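Local atomic coordinates of alpha-acetolactate decarboxylase (Bacillus subtilis subsp. subtilis str. 168, PDB entry 5XNE), a protein that catalyses the decarboxylation of (2S)-2-acetolactate to (R)-acetoin and carbon dioxide, yielding a product that the cell can excrete. Residues K119-R124 with G185-Y190; T125-E130 with T142-N147; R113-F118 with R152-G157; T83-A88 with D194-I199; G31-G36 with T76-D81. One frame throughout, in Å; residues are numbered along the deposited sequence.

Sheet pairing is common to most of these contacts, yet side-chain chemistry changes with depth. Contact 1 is the most deeply buried and carries a zinc ligand; contact 2, at the surface, keeps one direct backbone bond and otherwise relies on a proline and bridging waters. Contacts 1 and 3 share strand 117-124, and contact 2 flanks it through strand 145-149, where Gln-122 NE2 meets Asn-147 OD1. Contacts 3 and 4, partly buried, adjoin because strand 109-115 pairs with strand 195-208; both are antiparallel ladders with one largely apolar face, contact 4 regular and contact 3 bent at Gly-116. Contact 5 combines aromatic packing with a carboxylate that accepts a backbone N-H, and its Phe-33 packs against Val-156 of contact 3.

Contact 1: residues K119-R124 with G185-Y190; sequences KKVQTR and GHVFDY. With ZN (zinc ion), chain D.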
# COMPACT_ATOMS: atom_id res chain seq x y z
N LYS B 119 14.87 -25.06 -18.17
CA LYS B 119 14.53 -25.73 -19.41
C LYS B 119 13.89 -24.75 -20.38
O LYS B 119 14.24 -24.72 -21.56
CB LYS B 119 13.60 -26.92 -19.16
CG LYS B 119 13.23 -27.66 -20.41
CD LYS B 119 12.59 -28.99 -20.08
CE LYS B 119 12.44 -29.85 -21.32
NZ LYS B 119 11.70 -29.14 -22.39
N LYS B 120 12.95 -23.96 -19.87
CA LYS B 120 12.32 -22.90 -20.65
C LYS B 120 12.18 -21.64 -19.80
O LYS B 120 11.95 -21.72 -18.60
CB LYS B 120 10.93 -23.31 -21.15
CG LYS B 120 10.88 -24.58 -21.98
CD LYS B 120 9.45 -24.88 -22.42
CE LYS B 120 9.19 -26.38 -22.50
NZ LYS B 120 9.85 -27.13 -21.38
N VAL B 121 12.35 -20.48 -20.44
CA VAL B 121 11.89 -19.21 -19.88
C VAL B 121 11.25 -18.43 -21.00
O VAL B 121 11.84 -18.32 -22.09
CB VAL B 121 13.03 -18.36 -19.26
CG1 VAL B 121 12.45 -17.11 -18.58
CG2 VAL B 121 13.84 -19.14 -18.26
N GLN B 122 10.06 -17.90 -20.77
CA GLN B 122 9.48 -16.98 -21.73
C GLN B 122 9.40 -15.60 -21.11
O GLN B 122 8.91 -15.44 -20.00
CB GLN B 122 8.09 -17.40 -22.17
CG GLN B 122 7.55 -16.48 -23.25
CD GLN B 122 6.18 -16.88 -23.74
OE1 GLN B 122 5.17 -16.64 -23.08
NE2 GLN B 122 6.14 -17.51 -24.91
N THR B 123 9.90 -14.61 -21.84
CA THR B 123 9.89 -13.24 -21.36
C THR B 123 9.33 -12.27 -22.38
O THR B 123 9.19 -12.59 -23.56
CB THR B 123 11.29 -12.74 -21.00
OG1 THR B 123 12.06 -12.59 -22.20
CG2 THR B 123 12.00 -13.70 -20.04
N ARG B 124 9.03 -11.07 -21.89
CA ARG B 124 8.82 -9.89 -22.71
C ARG B 124 9.79 -8.79 -22.30
O ARG B 124 10.29 -8.78 -21.18
CB ARG B 124 7.40 -9.36 -22.60
CG ARG B 124 7.07 -8.85 -21.19
CD ARG B 124 6.87 -7.33 -21.16
NE ARG B 124 6.82 -6.82 -19.80
CZ ARG B 124 5.67 -6.62 -19.17
NH1 ARG B 124 4.54 -6.87 -19.83
NH2 ARG B 124 5.64 -6.15 -17.91
N GLY B 185 14.21 -10.53 -19.36
CA GLY B 185 13.08 -9.63 -19.34
C GLY B 185 12.06 -9.97 -18.28
O GLY B 185 12.38 -10.62 -17.28
N HIS B 186 10.83 -9.50 -18.49
CA HIS B 186 9.72 -9.79 -17.61
C HIS B 186 9.22 -11.20 -17.90
O HIS B 186 8.90 -11.52 -19.03
CB HIS B 186 8.60 -8.75 -17.82
CG HIS B 186 7.32 -9.09 -17.13
ND1 HIS B 186 6.95 -8.51 -15.92
CD2 HIS B 186 6.31 -9.92 -17.47
CE1 HIS B 186 5.77 -8.99 -15.56
NE2 HIS B 186 5.36 -9.85 -16.48
N VAL B 187 9.13 -12.03 -16.87
CA VAL B 187 8.81 -13.44 -17.04
C VAL B 187 7.31 -13.72 -17.17
O VAL B 187 6.53 -13.31 -16.31
CB VAL B 187 9.38 -14.26 -15.87
CG1 VAL B 187 8.93 -15.73 -15.94
CG2 VAL B 187 10.89 -14.16 -15.87
N PHE B 188 6.93 -14.43 -18.24
CA PHE B 188 5.56 -14.93 -18.43
C PHE B 188 5.41 -16.37 -17.95
O PHE B 188 4.37 -16.76 -17.42
CB PHE B 188 5.15 -14.89 -19.91
CG PHE B 188 4.80 -13.52 -20.43
CD1 PHE B 188 4.21 -12.57 -19.61
CD2 PHE B 188 5.06 -13.20 -21.75
CE1 PHE B 188 3.88 -11.32 -20.11
CE2 PHE B 188 4.74 -11.94 -22.26
CZ PHE B 188 4.14 -11.00 -21.43
N ASP B 189 6.45 -17.18 -18.17
CA ASP B 189 6.38 -18.61 -17.90
C ASP B 189 7.79 -19.16 -17.81
O ASP B 189 8.74 -18.55 -18.30
CB ASP B 189 5.57 -19.32 -18.99
CG ASP B 189 5.21 -20.76 -18.61
OD1 ASP B 189 5.12 -21.06 -17.40
OD2 ASP B 189 5.01 -21.58 -19.53
N TYR B 190 7.93 -20.31 -17.16
CA TYR B 190 9.24 -20.94 -17.05
C TYR B 190 9.13 -22.39 -16.60
O TYR B 190 8.16 -22.78 -15.97
CB TYR B 190 10.13 -20.16 -16.09
CG TYR B 190 9.53 -19.95 -14.72
CD1 TYR B 190 8.66 -18.89 -14.48
CD2 TYR B 190 9.84 -20.79 -13.67
CE1 TYR B 190 8.12 -18.68 -13.23
CE2 TYR B 190 9.30 -20.59 -12.41
CZ TYR B 190 8.44 -19.53 -12.20
OH TYR B 190 7.90 -19.33 -10.96
ZN ZN D . 7.69 -6.65 -14.80
O HOH W 1 5.79 -5.38 -15.18
O HOH W 2 8.09 -4.57 -14.08
O HOH W 3 7.94 -5.47 -16.75
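Strands 117-124 and 184-192 run antiparallel here, with Gln-122 N bonded to Asp-189 O (2.9 Å) and Arg-124 and His-186 exchanging two backbone bonds. Between these pairs Phe-188 N donates to Gln-122 O (2.8 Å), so that two residues, Phe-188 and Asp-189, stand against the one residue Gln-122, a classic beta bulge. This bulged antiparallel ladder supplies one of the zinc ligands. His-186 ND1 binds the metal at 2.3 Å, His-173 and His-175 also coordinate it, and three waters complete the shell. The guanidinium of Arg-124 lies on the imidazole, centres 3.8 Å apart and planes at 29°, with NH2 over one ring face and offset toward the rim. The Arg-124 chain bends at chi2 (112°), which sets CD 4.0 Å from His-186 CB. Glu-44 forms a salt bridge to Arg-124 NE, and Glu-233 O accepts from His-186 NE2. Phe-188 CZ reaches Arg-124 CG at 3.6 Å. Among the apolar side chains, Val-121 CG1 approaches Val-187 CG2 at 4.3 Å.

Contact 2: residues T125-E130 with T142-N147; sequences TVELQE and TQPIFN
Pro-144 lies against Glu-127 and Thr-125 where the chain leaves strand 117-124 and where it enters strand 145-149. The single direct hydrogen bond, from Thr-125 N to Pro-144 O at 3.2 Å, follows on from the antiparallel pairing of these two strands. The pyrrolidine provides the apolar surface. Its CG sits 3.4 Å from Glu-127 CD, and Pro-144 CD approaches the carbonyl Thr-125 O at 3.3 Å. Beyond CG the Glu-127 chain is extended (chi2 -176°), which carries its CD to the CG-CD side of the proline ring. Phe-146 adds its ring edge: CE1 lies 3.5 Å from Thr-125 OG1, with the hydroxyl in the plane of the ring.

Outside this first shell, two waters bridge Glu-127 and Thr-142. Both donate to Glu-127 OE1; one of them also donates to Thr-142 O, while the other is hydrogen-bonded to Thr-142 OG1. The carboxylate is thereby tied to segment 142-147 without touching its polar atoms directly. Farther out, Ser-57 packs on Thr-125, Glu-127 and Pro-144, and Glu-44 accepts from Val-126 N. Within the loop itself, Gln-129 folds back, its NE2 donating to Glu-127 O at 2.9 Å, with the acceptor close to the plane of the amide.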
# COMPACT_ATOMS: atom_id res chain seq x y z
N THR B 125 10.02 -7.83 -23.19
CA THR B 125 10.69 -6.60 -22.80
C THR B 125 9.87 -5.44 -23.32
O THR B 125 9.72 -5.27 -24.53
CB THR B 125 12.12 -6.48 -23.34
OG1 THR B 125 12.10 -6.57 -24.77
CG2 THR B 125 13.02 -7.58 -22.77
N VAL B 126 9.30 -4.64 -22.42
CA VAL B 126 8.63 -3.42 -22.87
C VAL B 126 9.64 -2.54 -23.59
O VAL B 126 10.83 -2.53 -23.26
CB VAL B 126 7.98 -2.62 -21.71
CG1 VAL B 126 6.77 -3.38 -21.13
CG2 VAL B 126 9.01 -2.29 -20.64
N GLU B 127 9.16 -1.81 -24.60
CA GLU B 127 10.02 -0.98 -25.44
C GLU B 127 9.67 0.49 -25.33
O GLU B 127 8.53 0.85 -25.03
CB GLU B 127 9.89 -1.38 -26.91
CG GLU B 127 10.35 -2.76 -27.26
CD GLU B 127 10.26 -3.01 -28.76
OE1 GLU B 127 9.14 -2.95 -29.31
OE2 GLU B 127 11.31 -3.24 -29.40
N LEU B 128 10.66 1.32 -25.62
CA LEU B 128 10.52 2.77 -25.53
C LEU B 128 9.28 3.26 -26.28
O LEU B 128 9.04 2.91 -27.43
CB LEU B 128 11.79 3.46 -26.06
CG LEU B 128 12.02 4.99 -25.97
CD1 LEU B 128 13.44 5.36 -26.35
CD2 LEU B 128 11.08 5.80 -26.85
N GLN B 129 8.51 4.09 -25.58
CA GLN B 129 7.27 4.67 -26.08
C GLN B 129 7.47 6.12 -26.46
O GLN B 129 8.29 6.81 -25.86
CB GLN B 129 6.17 4.58 -25.01
CG GLN B 129 5.90 3.16 -24.52
CD GLN B 129 5.19 2.32 -25.57
OE1 GLN B 129 4.12 2.69 -26.05
NE2 GLN B 129 5.79 1.19 -25.93
N GLU B 130 6.71 6.59 -27.44
CA GLU B 130 6.76 8.00 -27.83
C GLU B 130 5.51 8.74 -27.39
O GLU B 130 4.40 8.21 -27.47
CB GLU B 130 6.93 8.13 -29.34
CG GLU B 130 8.18 7.49 -29.90
CD GLU B 130 8.60 8.10 -31.22
OE1 GLU B 130 7.87 7.93 -32.23
OE2 GLU B 130 9.68 8.74 -31.26
N THR B 142 2.35 -4.94 -28.75
CA THR B 142 3.43 -5.20 -29.70
C THR B 142 4.78 -5.41 -29.02
O THR B 142 5.83 -5.15 -29.62
CB THR B 142 3.58 -4.05 -30.71
OG1 THR B 142 3.86 -2.84 -30.01
CG2 THR B 142 2.30 -3.89 -31.53
N GLN B 143 4.77 -5.88 -27.78
CA GLN B 143 6.01 -6.14 -27.06
C GLN B 143 6.75 -7.34 -27.67
O GLN B 143 6.12 -8.31 -28.10
CB GLN B 143 5.73 -6.39 -25.57
CG GLN B 143 5.08 -7.74 -25.28
CD GLN B 143 4.26 -7.76 -24.00
OE1 GLN B 143 4.54 -7.01 -23.06
NE2 GLN B 143 3.25 -8.62 -23.96
N PRO B 144 8.08 -7.25 -27.73
CA PRO B 144 8.89 -8.42 -28.10
C PRO B 144 8.75 -9.50 -27.05
O PRO B 144 8.80 -9.20 -25.85
CB PRO B 144 10.31 -7.86 -28.14
CG PRO B 144 10.13 -6.41 -28.34
CD PRO B 144 8.90 -6.04 -27.58
N ILE B 145 8.56 -10.73 -27.49
CA ILE B 145 8.50 -11.87 -26.60
C ILE B 145 9.65 -12.80 -26.93
O ILE B 145 9.90 -13.10 -28.10
CB ILE B 145 7.16 -12.62 -26.71
CG1 ILE B 145 6.00 -11.67 -26.37
CG2 ILE B 145 7.13 -13.83 -25.79
CD1 ILE B 145 4.63 -12.33 -26.39
N PHE B 146 10.37 -13.24 -25.91
CA PHE B 146 11.52 -14.10 -26.13
C PHE B 146 11.29 -15.47 -25.52
O PHE B 146 10.67 -15.60 -24.46
CB PHE B 146 12.79 -13.47 -25.54
CG PHE B 146 13.11 -12.11 -26.09
CD1 PHE B 146 12.57 -10.97 -25.52
CD2 PHE B 146 13.95 -11.98 -27.18
CE1 PHE B 146 12.87 -9.71 -26.03
CE2 PHE B 146 14.26 -10.73 -27.70
CZ PHE B 146 13.71 -9.59 -27.12
N ASN B 147 11.79 -16.50 -26.19
CA ASN B 147 11.77 -17.85 -25.63
C ASN B 147 13.19 -18.38 -25.51
O ASN B 147 13.94 -18.42 -26.48
CB ASN B 147 10.92 -18.78 -26.49
CG ASN B 147 9.47 -18.34 -26.57
OD1 ASN B 147 8.70 -18.53 -25.63
ND2 ASN B 147 9.09 -17.75 -27.70
O HOH W 4 6.54 -2.79 -28.45
O HOH W 5 7.86 -4.33 -31.58

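Contact 3: residues R113-F118 with R152-G157; sequences RIDGLF and RGTIVG
Ile-155 buries more surface in this contact than any other residue, and it packs against Phe-118 and Ile-114 across an antiparallel ladder in which strand 151-160 pairs with strands 109-115 and 117-124. The two isoleucines form a hydrogen-bonded pair: Ile-114 N donates to Ile-155 O at 2.7 Å, and the return bond runs from Ile-155 N to Ile-114 O. Ile-114 CB stands 4.1 Å from Ile-155 CB. The chain bends at Gly-116, yet Gly-116 and Gly-153 still exchange two backbone bonds. Beyond the bend the Phe-118 ring returns over the same face, where CE2 touches Ile-155 CD1 at 3.5 Å and CE1 nears Gly-153 O, which lies at the ring edge. Leu-192 covers Ile-114 and Phe-118 from strand 184-192, and Tyr-190 meets Ile-155.

The other face is mixed, with Leu-117 and Val-156 beside a polar group of Arg-113, Asp-115 and Thr-154. Arg-152 packs the aliphatic part of its side chain on Leu-117, CG lying 3.8 Å from Leu-117 CD1. Asp-115 and Thr-154 run alongside each other in the same direction. Arg-113, extended from CG to NE, grips Asp-115 side-on through NE and NH2, and Asp-49 forms a salt bridge to Arg-113 NH1. Asp-115 OD1 thus gathers three donors, the shortest bond coming from Thr-154 OG1 at 2.6 Å.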
# COMPACT_ATOMS: atom_id res chain seq x y z
N ARG B 113 14.49 -15.32 -5.36
CA ARG B 113 15.53 -15.49 -6.35
C ARG B 113 15.73 -16.96 -6.66
O ARG B 113 15.79 -17.79 -5.75
CB ARG B 113 16.83 -14.88 -5.83
CG ARG B 113 17.98 -14.96 -6.76
CD ARG B 113 19.17 -14.29 -6.12
NE ARG B 113 20.37 -14.52 -6.89
CZ ARG B 113 21.51 -13.88 -6.70
NH1 ARG B 113 21.58 -12.92 -5.77
NH2 ARG B 113 22.56 -14.17 -7.45
N ILE B 114 15.80 -17.26 -7.94
CA ILE B 114 16.04 -18.60 -8.45
C ILE B 114 17.34 -18.55 -9.24
O ILE B 114 17.41 -17.84 -10.24
CB ILE B 114 14.92 -19.07 -9.41
CG1 ILE B 114 13.63 -19.47 -8.71
CG2 ILE B 114 15.38 -20.23 -10.17
CD1 ILE B 114 12.63 -20.02 -9.71
N ASP B 115 18.35 -19.30 -8.82
CA ASP B 115 19.61 -19.34 -9.56
C ASP B 115 19.87 -20.74 -10.07
O ASP B 115 19.92 -21.68 -9.28
CB ASP B 115 20.78 -18.89 -8.69
CG ASP B 115 20.61 -17.48 -8.18
OD1 ASP B 115 20.85 -16.53 -8.95
OD2 ASP B 115 20.23 -17.33 -7.00
N GLY B 116 20.03 -20.89 -11.37
CA GLY B 116 20.31 -22.20 -11.91
C GLY B 116 20.05 -22.31 -13.39
O GLY B 116 20.28 -21.37 -14.14
N LEU B 117 19.56 -23.48 -13.80
CA LEU B 117 19.30 -23.76 -15.21
C LEU B 117 17.82 -23.97 -15.47
O LEU B 117 17.15 -24.72 -14.76
CB LEU B 117 20.09 -24.98 -15.68
CG LEU B 117 21.52 -24.67 -16.11
CD1 LEU B 117 22.40 -24.29 -14.92
CD2 LEU B 117 22.13 -25.83 -16.91
N PHE B 118 17.32 -23.30 -16.49
CA PHE B 118 15.92 -23.38 -16.83
C PHE B 118 15.73 -24.06 -18.15
O PHE B 118 16.37 -23.69 -19.13
CB PHE B 118 15.33 -21.98 -16.85
CG PHE B 118 15.57 -21.22 -15.60
CD1 PHE B 118 16.72 -20.47 -15.45
CD2 PHE B 118 14.69 -21.32 -14.55
CE1 PHE B 118 16.97 -19.80 -14.28
CE2 PHE B 118 14.93 -20.64 -13.38
CZ PHE B 118 16.08 -19.88 -13.25
N ARG B 152 21.13 -20.89 -18.47
CA ARG B 152 21.57 -20.64 -17.11
C ARG B 152 21.37 -19.16 -16.80
O ARG B 152 21.61 -18.31 -17.65
CB ARG B 152 23.03 -21.06 -16.93
CG ARG B 152 23.62 -20.79 -15.55
CD ARG B 152 25.08 -21.22 -15.49
NE ARG B 152 25.85 -20.60 -16.56
CZ ARG B 152 27.03 -20.01 -16.40
NH1 ARG B 152 27.60 -19.96 -15.20
NH2 ARG B 152 27.65 -19.47 -17.44
N GLY B 153 20.94 -18.85 -15.58
CA GLY B 153 20.78 -17.47 -15.18
C GLY B 153 20.02 -17.34 -13.87
O GLY B 153 20.04 -18.23 -13.02
N THR B 154 19.33 -16.22 -13.72
CA THR B 154 18.67 -15.89 -12.47
C THR B 154 17.28 -15.34 -12.74
O THR B 154 17.14 -14.42 -13.53
CB THR B 154 19.48 -14.85 -11.67
OG1 THR B 154 20.76 -15.39 -11.34
CG2 THR B 154 18.75 -14.44 -10.38
N ILE B 155 16.28 -15.92 -12.10
CA ILE B 155 14.95 -15.32 -12.04
C ILE B 155 14.84 -14.63 -10.69
O ILE B 155 15.19 -15.21 -9.66
CB ILE B 155 13.83 -16.34 -12.20
CG1 ILE B 155 13.81 -16.90 -13.63
CG2 ILE B 155 12.48 -15.72 -11.84
CD1 ILE B 155 12.76 -17.96 -13.87
N VAL B 156 14.37 -13.39 -10.69
CA VAL B 156 14.35 -12.58 -9.49
C VAL B 156 13.11 -11.68 -9.47
O VAL B 156 12.72 -11.13 -10.51
CB VAL B 156 15.62 -11.77 -9.43
CG1 VAL B 156 15.81 -11.23 -10.72
CG2 VAL B 156 15.48 -10.60 -8.62
N GLY B 157 12.50 -11.55 -8.30
CA GLY B 157 11.34 -10.67 -8.20
C GLY B 157 10.72 -10.74 -6.83
O GLY B 157 11.40 -10.98 -5.84

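Contact 4: residues T83-A88 with D194-I199; sequences THKIDA and DCTVTI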
# COMPACT_ATOMS: atom_id res chain seq x y z
N THR B 83 16.08 -20.98 2.22
CA THR B 83 16.59 -21.58 1.00
C THR B 83 15.87 -22.88 0.69
O THR B 83 15.35 -23.56 1.58
CB THR B 83 18.10 -21.85 1.08
OG1 THR B 83 18.34 -22.87 2.05
CG2 THR B 83 18.85 -20.58 1.46
N HIS B 84 15.83 -23.22 -0.59
CA HIS B 84 15.12 -24.40 -1.05
C HIS B 84 15.79 -24.86 -2.33
O HIS B 84 16.29 -24.04 -3.10
CB HIS B 84 13.64 -24.08 -1.28
CG HIS B 84 12.76 -25.29 -1.36
ND1 HIS B 84 12.72 -26.25 -0.38
CD2 HIS B 84 11.87 -25.68 -2.30
CE1 HIS B 84 11.85 -27.19 -0.71
NE2 HIS B 84 11.32 -26.87 -1.88
N LYS B 85 15.82 -26.17 -2.55
CA LYS B 85 16.43 -26.69 -3.76
C LYS B 85 15.38 -27.33 -4.65
O LYS B 85 14.50 -28.05 -4.17
CB LYS B 85 17.53 -27.71 -3.42
CG LYS B 85 18.72 -27.10 -2.69
CD LYS B 85 19.50 -26.15 -3.59
CE LYS B 85 20.97 -26.56 -3.71
NZ LYS B 85 21.85 -25.43 -4.13
N ILE B 86 15.43 -27.03 -5.95
CA ILE B 86 14.57 -27.68 -6.91
C ILE B 86 15.49 -28.62 -7.68
O ILE B 86 16.37 -28.17 -8.42
CB ILE B 86 13.83 -26.69 -7.83
CG1 ILE B 86 12.59 -26.10 -7.15
CG2 ILE B 86 13.34 -27.40 -9.08
CD1 ILE B 86 12.84 -25.39 -5.86
N ASP B 87 15.32 -29.92 -7.45
CA ASP B 87 16.27 -30.92 -7.91
C ASP B 87 16.09 -31.28 -9.36
O ASP B 87 17.06 -31.58 -10.07
CB ASP B 87 16.14 -32.20 -7.08
CG ASP B 87 16.53 -32.00 -5.63
OD1 ASP B 87 17.44 -31.19 -5.34
OD2 ASP B 87 15.91 -32.68 -4.78
N ALA B 88 14.85 -31.26 -9.81
CA ALA B 88 14.52 -31.74 -11.13
C ALA B 88 13.50 -30.86 -11.82
O ALA B 88 13.04 -29.86 -11.27
CB ALA B 88 14.02 -33.18 -11.05
N ASP B 194 16.97 -27.33 -12.91
CA ASP B 194 17.39 -27.40 -11.52
C ASP B 194 17.82 -26.01 -11.07
O ASP B 194 18.42 -25.26 -11.85
CB ASP B 194 18.53 -28.40 -11.34
CG ASP B 194 19.77 -28.00 -12.10
OD1 ASP B 194 20.58 -27.23 -11.55
OD2 ASP B 194 19.94 -28.47 -13.25
N CYS B 195 17.53 -25.66 -9.83
CA CYS B 195 17.91 -24.35 -9.33
C CYS B 195 17.97 -24.30 -7.81
O CYS B 195 17.40 -25.15 -7.12
CB CYS B 195 16.93 -23.28 -9.83
SG CYS B 195 15.29 -23.25 -9.02
N THR B 196 18.66 -23.29 -7.30
CA THR B 196 18.59 -22.94 -5.90
C THR B 196 17.63 -21.77 -5.72
O THR B 196 17.65 -20.81 -6.50
CB THR B 196 19.98 -22.58 -5.33
OG1 THR B 196 19.86 -22.12 -3.98
CG2 THR B 196 20.65 -21.50 -6.16
N VAL B 197 16.76 -21.89 -4.72
CA VAL B 197 15.83 -20.81 -4.38
C VAL B 197 16.28 -20.14 -3.09
O VAL B 197 16.71 -20.79 -2.14
CB VAL B 197 14.40 -21.32 -4.20
CG1 VAL B 197 13.44 -20.15 -4.00
CG2 VAL B 197 13.98 -22.13 -5.41
N THR B 198 16.18 -18.81 -3.07
CA THR B 198 16.45 -18.05 -1.86
C THR B 198 15.31 -17.06 -1.70
O THR B 198 14.88 -16.44 -2.68
CB THR B 198 17.80 -17.33 -1.92
OG1 THR B 198 18.82 -18.25 -2.34
CG2 THR B 198 18.19 -16.81 -0.57
N ILE B 199 14.80 -16.92 -0.48
CA ILE B 199 13.64 -16.07 -0.19
C ILE B 199 13.93 -15.14 0.98
O ILE B 199 14.56 -15.53 1.98
CB ILE B 199 12.39 -16.92 0.11
CG1 ILE B 199 12.06 -17.83 -1.07
CG2 ILE B 199 11.19 -16.04 0.43
CD1 ILE B 199 10.86 -18.73 -0.86
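Ile-86 and Val-197 meet through branches set by their torsions: chi1 of -81° puts Ile-86 CG1 beside its backbone N, chi2 of 57° turns CD1 toward Val-197 CG2, and Val-197 CG2 stands anti to its own carbonyl carbon. Ile-86 CD1 and Val-197 CG2 touch at 3.5 Å, a snug fit for two methyls. On the same face Ile-86 CB rests 3.9 Å from Cys-195 SG, and Phe-95 of helix 92-100 covers both Ile-86 and Val-197. The backbone beneath is a regular antiparallel ladder between strand 82-86 and strand 195-208, with the axes of the paired segments 4.7 Å apart. His-84 and Val-197 exchange two bonds, Val-197 N to His-84 O being the shorter at 2.7 Å, and Ile-86 and Cys-195 exchange two more. His-84 shares the apolar face, its CB 4.1 Å from Val-197 CB, while its NE2 is hydrogen-bonded to Glu-98. The opposite face is more exposed; there the Lys-85 chain, bent at chi2, lays CD 4.0 Å from Thr-196 CB, and NZ stands 3.6 Å from the same atom.

Contact 5: residues G31-G36 with T76-D81; sequences GDFGIG and TFFTPD
Phe-33 and Phe-78 form the tightly packed half of this contact, beside a classic beta bulge that sets two residues, Asp-32 and Phe-33, against the one residue Thr-76. The bulge joins the start of strand 33-37 to the end of strand 73-76: Asp-32 N donates to Thr-76 O, and Thr-76 N to Phe-33 O, each at 2.9 Å. Both phenylalanines hold CG anti to the backbone N (chi1 179° in Phe-33). Phe-78 CD2 lies over one face of the Phe-33 ring, offset toward the rim and 3.5 Å from Phe-33 CD2, while the two ring planes are inclined by 32°. Ala-111 of strand 109-115 packs on both rings, and Phe-158 meets Phe-33 edge-to-face, so this side faces inward among the strands.

Gly-31 and Phe-77 meet differently. Gly-31 CA sits over the centre of the Phe-77 ring, 3.5 Å from its centroid, in a CH-pi contact; Gly-31 is also the residue at which the chain leaves the preceding helix, with positive phi.

The polar side is firm at one oxygen and hydrated at the other. Asp-32 OD1 accepts a nearly straight bond from Phe-78 N at 2.9 Å, met on the syn side of the carboxylate. Its other oxygen lies at the edge of the Phe-77 ring. A water donates both to that oxygen, Asp-32 OD2, at 2.8 Å, and to Phe-78 O at 2.7 Å.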
# COMPACT_ATOMS: atom_id res chain seq x y z
N GLY B 31 18.13 -0.45 -1.77
CA GLY B 31 18.22 -1.88 -1.91
C GLY B 31 19.38 -2.34 -2.75
O GLY B 31 20.06 -1.53 -3.39
N ASP B 32 19.60 -3.65 -2.73
CA ASP B 32 20.58 -4.27 -3.61
C ASP B 32 19.93 -5.30 -4.53
O ASP B 32 20.61 -6.08 -5.19
CB ASP B 32 21.69 -4.94 -2.80
CG ASP B 32 21.16 -5.89 -1.74
OD1 ASP B 32 20.08 -6.50 -1.92
OD2 ASP B 32 21.84 -6.03 -0.69
N PHE B 33 18.60 -5.27 -4.59
CA PHE B 33 17.79 -6.28 -5.26
C PHE B 33 16.52 -5.59 -5.75
O PHE B 33 15.94 -4.82 -5.01
CB PHE B 33 17.47 -7.39 -4.27
CG PHE B 33 16.62 -8.51 -4.81
CD1 PHE B 33 15.24 -8.36 -4.95
CD2 PHE B 33 17.19 -9.75 -5.09
CE1 PHE B 33 14.46 -9.40 -5.40
CE2 PHE B 33 16.41 -10.80 -5.52
CZ PHE B 33 15.03 -10.63 -5.66
N GLY B 34 16.11 -5.84 -6.98
CA GLY B 34 14.82 -5.31 -7.41
C GLY B 34 14.49 -5.50 -8.88
O GLY B 34 15.30 -6.03 -9.65
N ILE B 35 13.28 -5.08 -9.24
CA ILE B 35 12.76 -5.18 -10.61
C ILE B 35 11.93 -3.94 -10.92
O ILE B 35 11.58 -3.17 -10.03
CB ILE B 35 11.89 -6.44 -10.84
CG1 ILE B 35 10.68 -6.45 -9.90
CG2 ILE B 35 12.71 -7.72 -10.67
CD1 ILE B 35 9.64 -7.51 -10.25
N GLY B 36 11.63 -3.74 -12.19
CA GLY B 36 10.78 -2.61 -12.55
C GLY B 36 10.99 -2.27 -14.01
O GLY B 36 11.33 -3.13 -14.84
N THR B 76 14.73 -3.96 -2.49
CA THR B 76 14.92 -4.33 -1.09
C THR B 76 16.38 -4.66 -0.88
O THR B 76 17.12 -4.87 -1.84
CB THR B 76 14.04 -5.52 -0.69
OG1 THR B 76 13.94 -5.57 0.74
CG2 THR B 76 14.62 -6.82 -1.20
N PHE B 77 16.77 -4.71 0.39
CA PHE B 77 18.07 -5.27 0.74
C PHE B 77 17.83 -6.73 1.05
O PHE B 77 17.22 -7.08 2.07
CB PHE B 77 18.70 -4.52 1.92
CG PHE B 77 19.24 -3.18 1.56
CD1 PHE B 77 20.39 -3.06 0.79
CD2 PHE B 77 18.57 -2.02 1.95
CE1 PHE B 77 20.89 -1.81 0.43
CE2 PHE B 77 19.06 -0.77 1.60
CZ PHE B 77 20.21 -0.66 0.84
N PHE B 78 18.27 -7.58 0.13
CA PHE B 78 17.96 -9.00 0.16
C PHE B 78 18.75 -9.68 1.28
O PHE B 78 19.95 -9.46 1.42
CB PHE B 78 18.27 -9.64 -1.18
CG PHE B 78 17.72 -11.02 -1.34
CD1 PHE B 78 18.39 -12.12 -0.82
CD2 PHE B 78 16.54 -11.23 -2.04
CE1 PHE B 78 17.87 -13.40 -0.97
CE2 PHE B 78 16.02 -12.50 -2.20
CZ PHE B 78 16.69 -13.59 -1.67
N THR B 79 18.04 -10.48 2.06
CA THR B 79 18.68 -11.30 3.10
C THR B 79 18.23 -12.73 2.90
O THR B 79 17.05 -12.99 2.69
CB THR B 79 18.31 -10.82 4.51
OG1 THR B 79 16.90 -10.99 4.72
CG2 THR B 79 18.66 -9.34 4.68
N PRO B 80 19.16 -13.68 2.96
CA PRO B 80 18.79 -15.07 2.66
C PRO B 80 18.05 -15.78 3.81
O PRO B 80 18.63 -16.64 4.48
CB PRO B 80 20.14 -15.73 2.38
CG PRO B 80 21.11 -14.94 3.18
CD PRO B 80 20.61 -13.52 3.16
N ASP B 81 16.79 -15.44 4.02
CA ASP B 81 16.04 -15.98 5.17
C ASP B 81 15.69 -17.45 5.02
O ASP B 81 15.65 -18.19 6.01
CB ASP B 81 14.76 -15.17 5.38
CG ASP B 81 15.03 -13.70 5.60
OD1 ASP B 81 16.15 -13.35 6.01
OD2 ASP B 81 14.11 -12.89 5.36
O HOH W 6 21.07 -7.07 1.75